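Local coordinates for macro domain-containing protein (Thermosipho africanus, PDB 7OMU), which joins a DarT-like domain to a macro domain in one chain and is modelled with adenosine-5-diphosphoribose bound in the macro domain, at residues Phe235-Val249 with His310-Trp323. The protein carries 1 engineered substitution. Numbering follows the deposited sequence.
Sequences FFSRMQTLTVSVNTV and HQTWFLLFPTKRHW. With APR (adenosine-5-diphosphoribose), chain C.
Gln-240 points NE2 over one face of the Trp-313 indole, toward the rim, 3.3 Å from CE3, with the amide tilted 54° against the ring. CG stands anti to the backbone N (chi1 177°), and the bend at the next bond carries the amide across to the ring. NE2 also donates, nearly straight, to Gln-311 OE1 (3.1 Å); this acceptor lies nearly in the Gln-240 amide plane, whereas the donor sits well above the Gln-311 carbonyl plane. At the other end of the amide, OE1 takes the Thr-241 OG1 hydroxyl, so both polar atoms are engaged.

From here strands 241-246 and 313-318 run parallel, as inner neighbours in the mixed sheet of the macro domain. Backbone bonds stitch them regularly, from Trp-313 N to Gln-240 O (2.8 Å) through to Thr-319 N to Val-246 O. On one face Thr-243 CG2 packs against Phe-317 CB at 3.6 Å, while Thr-243 OG1 bonds to Ala-352 O of the next strand. On the other, Phe-314 receives Val-244 CG2 at its edge, in the ring plane, and its CE2 meets Phe-235 CE1 edge to edge at 4.1 Å. Phe-235 and Val-244 pack on Val-260 of helix 256-263, and the Phe-314 ring meets Phe-264.

The C-terminal end of strand 241-246 and the loops that follow both strands line the ligand pocket. Asn-247 ND2 donates almost straight to O3D of adenosine-5-diphosphoribose (2.7 Å, 170°), and its OD1 accepts from Val-249 N in an Asx turn. Thr-248 is gripped twice, N by Arg-321 O and OG1 on an in-plane lone pair of Lys-320 O (3.2 Å). With ND2 also bonded to Val-251 O, these bonds should restrain the Asn-247 amide from flipping and so keep an N-H directed at the distal ribose.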
loop_
_atom_site.group_PDB
_atom_site.type_symbol
_atom_site.label_atom_id
_atom_site.label_comp_id
_atom_site.label_asym_id
_atom_site.label_seq_id
_atom_site.Cartn_x
_atom_site.Cartn_y
_atom_site.Cartn_z
ATOM N N PHE A 235 -3.910 -6.534 1.668
ATOM C CA PHE A 235 -3.078 -6.959 0.511
ATOM C C PHE A 235 -1.653 -6.413 0.661
ATOM O O PHE A 235 -0.730 -6.960 0.020
ATOM C CB PHE A 235 -3.759 -6.558 -0.798
ATOM C CG PHE A 235 -5.131 -7.159 -0.957
ATOM C CD1 PHE A 235 -5.284 -8.515 -1.192
ATOM C CD2 PHE A 235 -6.270 -6.381 -0.828
ATOM C CE1 PHE A 235 -6.548 -9.078 -1.313
ATOM C CE2 PHE A 235 -7.531 -6.942 -0.960
ATOM C CZ PHE A 235 -7.668 -8.288 -1.202
ATOM N N PHE A 236 -1.475 -5.390 1.501
ATOM C CA PHE A 236 -0.152 -4.810 1.858
ATOM C C PHE A 236 0.299 -5.328 3.229
ATOM O O PHE A 236 1.410 -4.967 3.654
ATOM C CB PHE A 236 -0.190 -3.280 1.795
ATOM C CG PHE A 236 -0.177 -2.735 0.390
ATOM C CD1 PHE A 236 0.957 -2.846 -0.395
ATOM C CD2 PHE A 236 -1.297 -2.130 -0.153
ATOM C CE1 PHE A 236 0.972 -2.358 -1.691
ATOM C CE2 PHE A 236 -1.284 -1.641 -1.449
ATOM C CZ PHE A 236 -0.150 -1.760 -2.216
ATOM N N SER A 237 -0.514 -6.148 3.906
ATOM C CA SER A 237 -0.031 -7.043 4.993
ATOM C C SER A 237 1.011 -7.958 4.361
ATOM O O SER A 237 0.948 -8.147 3.128
ATOM C CB SER A 237 -1.134 -7.843 5.653
ATOM O OG SER A 237 -1.271 -9.131 5.072
ATOM N N ARG A 238 1.928 -8.498 5.153
ATOM C CA ARG A 238 2.941 -9.445 4.626
ATOM C C ARG A 238 2.627 -10.845 5.168
ATOM O O ARG A 238 3.558 -11.677 5.250
ATOM C CB ARG A 238 4.340 -8.902 4.926
ATOM C CG ARG A 238 4.649 -7.614 4.177
ATOM C CD ARG A 238 6.135 -7.389 3.970
ATOM N NE ARG A 238 6.760 -8.423 3.150
ATOM C CZ ARG A 238 6.696 -8.505 1.821
ATOM N NH1 ARG A 238 6.014 -7.617 1.115
ATOM N NH2 ARG A 238 7.315 -9.492 1.197
ATOM N N MET A 239 1.351 -11.110 5.472
ATOM C CA MET A 239 0.865 -12.467 5.834
ATOM C C MET A 239 0.959 -13.355 4.587
ATOM O O MET A 239 0.787 -12.839 3.464
ATOM C CB MET A 239 -0.580 -12.451 6.345
ATOM C CG MET A 239 -0.787 -11.645 7.621
ATOM S SD MET A 239 0.206 -12.193 9.037
ATOM C CE MET A 239 1.458 -10.913 9.054
ATOM N N GLN A 240 1.236 -14.638 4.794
ATOM C CA GLN A 240 1.540 -15.619 3.722
ATOM C C GLN A 240 0.237 -16.043 3.028
ATOM O O GLN A 240 0.284 -16.350 1.827
ATOM C CB GLN A 240 2.320 -16.785 4.334
ATOM C CG GLN A 240 2.638 -17.905 3.356
ATOM C CD GLN A 240 1.725 -19.100 3.487
ATOM O OE1 GLN A 240 0.704 -19.078 4.177
ATOM N NE2 GLN A 240 2.106 -20.180 2.827
ATOM N N THR A 241 -0.882 -16.061 3.751
ATOM C CA THR A 241 -2.214 -16.464 3.232
ATOM C C THR A 241 -3.195 -15.317 3.478
ATOM O O THR A 241 -3.395 -14.945 4.646
ATOM C CB THR A 241 -2.685 -17.774 3.875
ATOM O OG1 THR A 241 -1.784 -18.813 3.486
ATOM C CG2 THR A 241 -4.097 -18.156 3.483
ATOM N N LEU A 242 -3.759 -14.767 2.404
ATOM C CA LEU A 242 -4.808 -13.720 2.452
ATOM C C LEU A 242 -6.158 -14.399 2.221
ATOM O O LEU A 242 -6.317 -15.090 1.200
ATOM C CB LEU A 242 -4.521 -12.652 1.390
ATOM C CG LEU A 242 -3.075 -12.154 1.325
ATOM C CD1 LEU A 242 -2.952 -11.004 0.335
ATOM C CD2 LEU A 242 -2.569 -11.732 2.700
ATOM N N THR A 243 -7.080 -14.226 3.160
ATOM C CA THR A 243 -8.447 -14.788 3.102
ATOM C C THR A 243 -9.339 -13.797 2.356
ATOM O O THR A 243 -9.126 -12.588 2.489
ATOM C CB THR A 243 -8.940 -15.124 4.510
ATOM O OG1 THR A 243 -7.854 -15.761 5.182
ATOM C CG2 THR A 243 -10.151 -16.024 4.508
ATOM N N VAL A 244 -10.275 -14.307 1.566
ATOM C CA VAL A 244 -11.143 -13.498 0.672
ATOM C C VAL A 244 -12.567 -14.018 0.838
ATOM O O VAL A 244 -12.805 -15.193 0.501
ATOM C CB VAL A 244 -10.662 -13.598 -0.787
ATOM C CG1 VAL A 244 -11.600 -12.879 -1.747
ATOM C CG2 VAL A 244 -9.240 -13.086 -0.942
ATOM N N SER A 245 -13.461 -13.179 1.369
ATOM C CA SER A 245 -14.902 -13.494 1.527
ATOM C C SER A 245 -15.499 -13.649 0.130
ATOM O O SER A 245 -15.311 -12.726 -0.677
ATOM C CB SER A 245 -15.617 -12.435 2.324
ATOM O OG SER A 245 -14.696 -11.676 3.093
ATOM N N VAL A 246 -16.141 -14.787 -0.140
ATOM C CA VAL A 246 -16.795 -15.114 -1.442
ATOM C C VAL A 246 -18.184 -15.704 -1.167
ATOM O O VAL A 246 -18.505 -15.983 0.010
ATOM C CB VAL A 246 -15.931 -16.071 -2.287
ATOM C CG1 VAL A 246 -14.605 -15.436 -2.668
ATOM C CG2 VAL A 246 -15.696 -17.404 -1.597
ATOM N N ASN A 247 -18.966 -15.879 -2.232
ATOM C CA ASN A 247 -20.304 -16.529 -2.232
ATOM C C ASN A 247 -20.167 -17.890 -2.922
ATOM O O ASN A 247 -19.039 -18.229 -3.305
ATOM C CB ASN A 247 -21.341 -15.647 -2.925
ATOM C CG ASN A 247 -20.936 -15.286 -4.338
ATOM O OD1 ASN A 247 -20.810 -16.157 -5.194
ATOM N ND2 ASN A 247 -20.693 -14.010 -4.584
ATOM N N THR A 248 -21.267 -18.630 -3.080
ATOM C CA THR A 248 -21.312 -19.938 -3.786
ATOM C C THR A 248 -22.183 -19.798 -5.044
ATOM O O THR A 248 -23.168 -20.539 -5.169
ATOM C CB THR A 248 -21.776 -21.049 -2.835
ATOM O OG1 THR A 248 -21.209 -20.789 -1.552
ATOM C CG2 THR A 248 -21.379 -22.433 -3.308
ATOM N N VAL A 249 -21.806 -18.880 -5.942
ATOM C CA VAL A 249 -22.396 -18.700 -7.305
ATOM C C VAL A 249 -21.254 -18.707 -8.329
ATOM O O VAL A 249 -21.240 -19.594 -9.209
ATOM C CB VAL A 249 -23.212 -17.394 -7.398
ATOM C CG1 VAL A 249 -23.720 -17.118 -8.809
ATOM C CG2 VAL A 249 -24.358 -17.374 -6.403
ATOM N N HIS A 310 9.246 -14.032 -1.246
ATOM C CA HIS A 310 8.119 -14.333 -0.319
ATOM C C HIS A 310 6.917 -14.836 -1.138
ATOM O O HIS A 310 6.628 -14.236 -2.204
ATOM C CB HIS A 310 7.839 -13.074 0.533
ATOM C CG HIS A 310 6.571 -13.075 1.328
ATOM N ND1 HIS A 310 5.589 -12.106 1.159
ATOM C CD2 HIS A 310 6.125 -13.900 2.304
ATOM C CE1 HIS A 310 4.593 -12.344 1.986
ATOM N NE2 HIS A 310 4.896 -13.441 2.705
ATOM N N GLN A 311 6.251 -15.902 -0.673
ATOM C CA GLN A 311 5.041 -16.488 -1.321
ATOM C C GLN A 311 3.770 -15.903 -0.687
ATOM O O GLN A 311 3.782 -15.595 0.525
ATOM C CB GLN A 311 5.045 -18.016 -1.217
ATOM C CG GLN A 311 4.642 -18.552 0.154
ATOM C CD GLN A 311 4.881 -20.033 0.342
ATOM O OE1 GLN A 311 4.828 -20.542 1.460
ATOM N NE2 GLN A 311 5.141 -20.747 -0.743
ATOM N N THR A 312 2.717 -15.754 -1.492
ATOM C CA THR A 312 1.395 -15.218 -1.076
ATOM C C THR A 312 0.299 -16.107 -1.668
ATOM O O THR A 312 0.107 -16.080 -2.900
ATOM C CB THR A 312 1.225 -13.747 -1.477
ATOM O OG1 THR A 312 2.320 -13.003 -0.942
ATOM C CG2 THR A 312 -0.074 -13.154 -0.979
ATOM N N TRP A 313 -0.362 -16.878 -0.805
ATOM C CA TRP A 313 -1.518 -17.757 -1.124
ATOM C C TRP A 313 -2.812 -16.985 -0.871
ATOM O O TRP A 313 -2.770 -15.992 -0.128
ATOM C CB TRP A 313 -1.476 -19.037 -0.277
ATOM C CG TRP A 313 -0.307 -19.937 -0.537
ATOM C CD1 TRP A 313 0.597 -19.861 -1.559
ATOM C CD2 TRP A 313 0.055 -21.100 0.225
ATOM N NE1 TRP A 313 1.502 -20.886 -1.476
ATOM C CE2 TRP A 313 1.195 -21.661 -0.390
ATOM C CE3 TRP A 313 -0.472 -21.718 1.363
ATOM C CZ2 TRP A 313 1.818 -22.806 0.104
ATOM C CZ3 TRP A 313 0.142 -22.851 1.848
ATOM C CH2 TRP A 313 1.270 -23.388 1.225
ATOM N N PHE A 314 -3.912 -17.440 -1.463
ATOM C CA PHE A 314 -5.271 -16.877 -1.279
ATOM C C PHE A 314 -6.192 -17.981 -0.765
ATOM O O PHE A 314 -6.284 -19.027 -1.425
ATOM C CB PHE A 314 -5.802 -16.293 -2.589
ATOM C CG PHE A 314 -5.178 -14.978 -2.967
ATOM C CD1 PHE A 314 -3.918 -14.930 -3.536
ATOM C CD2 PHE A 314 -5.847 -13.790 -2.730
ATOM C CE1 PHE A 314 -3.347 -13.716 -3.883
ATOM C CE2 PHE A 314 -5.270 -12.577 -3.075
ATOM C CZ PHE A 314 -4.022 -12.539 -3.654
ATOM N N LEU A 315 -6.823 -17.750 0.388
ATOM C CA LEU A 315 -7.850 -18.644 0.972
ATOM C C LEU A 315 -9.219 -18.094 0.578
ATOM O O LEU A 315 -9.525 -16.962 0.964
ATOM C CB LEU A 315 -7.685 -18.693 2.493
ATOM C CG LEU A 315 -8.635 -19.639 3.228
ATOM C CD1 LEU A 315 -8.390 -21.083 2.811
ATOM C CD2 LEU A 315 -8.492 -19.496 4.735
ATOM N N LEU A 316 -9.983 -18.859 -0.202
ATOM C CA LEU A 316 -11.376 -18.523 -0.591
ATOM C C LEU A 316 -12.313 -19.047 0.498
ATOM O O LEU A 316 -12.411 -20.274 0.664
ATOM C CB LEU A 316 -11.670 -19.122 -1.968
ATOM C CG LEU A 316 -10.707 -18.677 -3.068
ATOM C CD1 LEU A 316 -10.974 -19.423 -4.362
ATOM C CD2 LEU A 316 -10.789 -17.173 -3.287
ATOM N N PHE A 317 -12.951 -18.128 1.221
ATOM C CA PHE A 317 -13.778 -18.389 2.422
ATOM C C PHE A 317 -15.228 -18.032 2.122
ATOM O O PHE A 317 -15.601 -16.865 2.169
ATOM C CB PHE A 317 -13.240 -17.562 3.589
ATOM C CG PHE A 317 -13.779 -17.951 4.938
ATOM C CD1 PHE A 317 -15.123 -17.805 5.235
ATOM C CD2 PHE A 317 -12.935 -18.453 5.915
ATOM C CE1 PHE A 317 -15.616 -18.158 6.479
ATOM C CE2 PHE A 317 -13.428 -18.801 7.161
ATOM C CZ PHE A 317 -14.767 -18.657 7.439
ATOM N N PRO A 318 -16.101 -19.014 1.812
ATOM C CA PRO A 318 -17.508 -18.722 1.547
ATOM C C PRO A 318 -18.257 -18.293 2.819
ATOM O O PRO A 318 -18.315 -19.077 3.758
ATOM C CB PRO A 318 -18.049 -20.050 1.000
ATOM C CG PRO A 318 -17.150 -21.105 1.615
ATOM C CD PRO A 318 -15.789 -20.449 1.706
ATOM N N THR A 319 -18.797 -17.068 2.814
ATOM C CA THR A 319 -19.553 -16.446 3.936
ATOM C C THR A 319 -21.051 -16.380 3.616
ATOM O O THR A 319 -21.786 -15.834 4.457
ATOM C CB THR A 319 -19.063 -15.022 4.230
ATOM O OG1 THR A 319 -19.388 -14.205 3.104
ATOM C CG2 THR A 319 -17.579 -14.940 4.502
ATOM N N LYS A 320 -21.483 -16.893 2.456
ATOM C CA LYS A 320 -22.904 -16.870 2.005
ATOM C C LYS A 320 -23.075 -17.781 0.785
ATOM O O LYS A 320 -22.054 -18.294 0.277
ATOM C CB LYS A 320 -23.329 -15.437 1.675
ATOM C CG LYS A 320 -22.549 -14.784 0.544
ATOM C CD LYS A 320 -22.354 -13.295 0.728
ATOM C CE LYS A 320 -23.649 -12.512 0.748
ATOM N NZ LYS A 320 -23.412 -11.048 0.680
ATOM N N ARG A 321 -24.321 -17.960 0.329
ATOM C CA ARG A 321 -24.690 -18.821 -0.831
ATOM C C ARG A 321 -24.784 -17.964 -2.101
ATOM O O ARG A 321 -23.900 -18.111 -2.968
ATOM C CB ARG A 321 -25.985 -19.578 -0.527
ATOM C CG ARG A 321 -25.862 -20.527 0.655
ATOM C CD ARG A 321 -27.173 -21.215 0.984
ATOM N NE ARG A 321 -27.253 -21.587 2.393
ATOM C CZ ARG A 321 -26.681 -22.659 2.941
ATOM N NH1 ARG A 321 -25.972 -23.500 2.206
ATOM N NH2 ARG A 321 -26.828 -22.890 4.236
ATOM N N HIS A 322 -25.811 -17.112 -2.211
ATOM C CA HIS A 322 -25.996 -16.148 -3.332
ATOM C C HIS A 322 -25.388 -14.795 -2.942
ATOM O O HIS A 322 -25.186 -14.565 -1.735
ATOM C CB HIS A 322 -27.480 -16.045 -3.715
ATOM C CG HIS A 322 -27.709 -15.598 -5.121
ATOM N ND1 HIS A 322 -28.178 -14.335 -5.430
ATOM C CD2 HIS A 322 -27.535 -16.233 -6.301
ATOM C CE1 HIS A 322 -28.283 -14.212 -6.738
ATOM N NE2 HIS A 322 -27.894 -15.365 -7.296
ATOM N N TRP A 323 -25.099 -13.940 -3.931
ATOM C CA TRP A 323 -24.478 -12.597 -3.740
ATOM C C TRP A 323 -25.514 -11.589 -3.226
ATOM O O TRP A 323 -25.089 -10.537 -2.706
ATOM C CB TRP A 323 -23.781 -12.105 -5.022
ATOM C CG TRP A 323 -24.659 -11.886 -6.218
ATOM C CD1 TRP A 323 -25.047 -12.823 -7.133
ATOM C CD2 TRP A 323 -25.211 -10.635 -6.669
ATOM N NE1 TRP A 323 -25.820 -12.249 -8.106
ATOM C CE2 TRP A 323 -25.939 -10.908 -7.850
ATOM C CE3 TRP A 323 -25.173 -9.317 -6.193
ATOM C CZ2 TRP A 323 -26.620 -9.912 -8.551
ATOM C CZ3 TRP A 323 -25.846 -8.334 -6.888
ATOM C CH2 TRP A 323 -26.559 -8.630 -8.051
HETATM N N1 APR C . -8.294 -4.596 3.924
HETATM C C2 APR C . -9.041 -4.928 4.986
HETATM N N3 APR C . -10.366 -5.004 5.097
HETATM C C4 APR C . -10.955 -4.685 3.932
HETATM C C5 APR C . -10.328 -4.320 2.758
HETATM C C6 APR C . -8.919 -4.276 2.766
HETATM N N6 APR C . -8.181 -3.941 1.711
HETATM N N7 APR C . -11.272 -4.065 1.770
HETATM C C8 APR C . -12.430 -4.277 2.351
HETATM N N9 APR C . -12.298 -4.654 3.671
HETATM C "C1'" APR C . -13.361 -4.971 4.628
HETATM C "C2'" APR C . -14.665 -4.213 4.389
HETATM O "O2'" APR C . -14.701 -3.018 5.140
HETATM C "C3'" APR C . -15.746 -5.212 4.825
HETATM O "O3'" APR C . -16.343 -4.810 6.051
HETATM O "O4'" APR C . -13.668 -6.338 4.500
HETATM C "C4'" APR C . -15.022 -6.562 4.962
HETATM C "C5'" APR C . -15.627 -7.723 4.201
HETATM O "O5'" APR C . -15.626 -7.446 2.767
HETATM P PA APR C . -16.829 -7.927 1.806
HETATM O O1A APR C . -16.279 -8.260 0.457
HETATM O O2A APR C . -17.943 -6.932 1.867
HETATM O O3A APR C . -17.308 -9.295 2.505
HETATM P PB APR C . -18.734 -9.936 2.886
HETATM O O1B APR C . -19.465 -8.967 3.755
HETATM O O2B APR C . -18.514 -11.315 3.414
HETATM O O5D APR C . -19.452 -10.018 1.447
HETATM C C5D APR C . -19.205 -11.157 0.572
HETATM O O4D APR C . -19.295 -9.807 -1.428
HETATM O O1D APR C . -17.004 -9.992 -1.592
HETATM C C1D APR C . -18.198 -10.267 -2.227
HETATM O O2D APR C . -18.244 -12.269 -3.702
HETATM C C2D APR C . -18.375 -11.787 -2.378
HETATM O O3D APR C . -20.790 -11.988 -2.752
HETATM C C3D APR C . -19.753 -12.073 -1.784
HETATM C C4D APR C . -19.886 -10.941 -0.759
#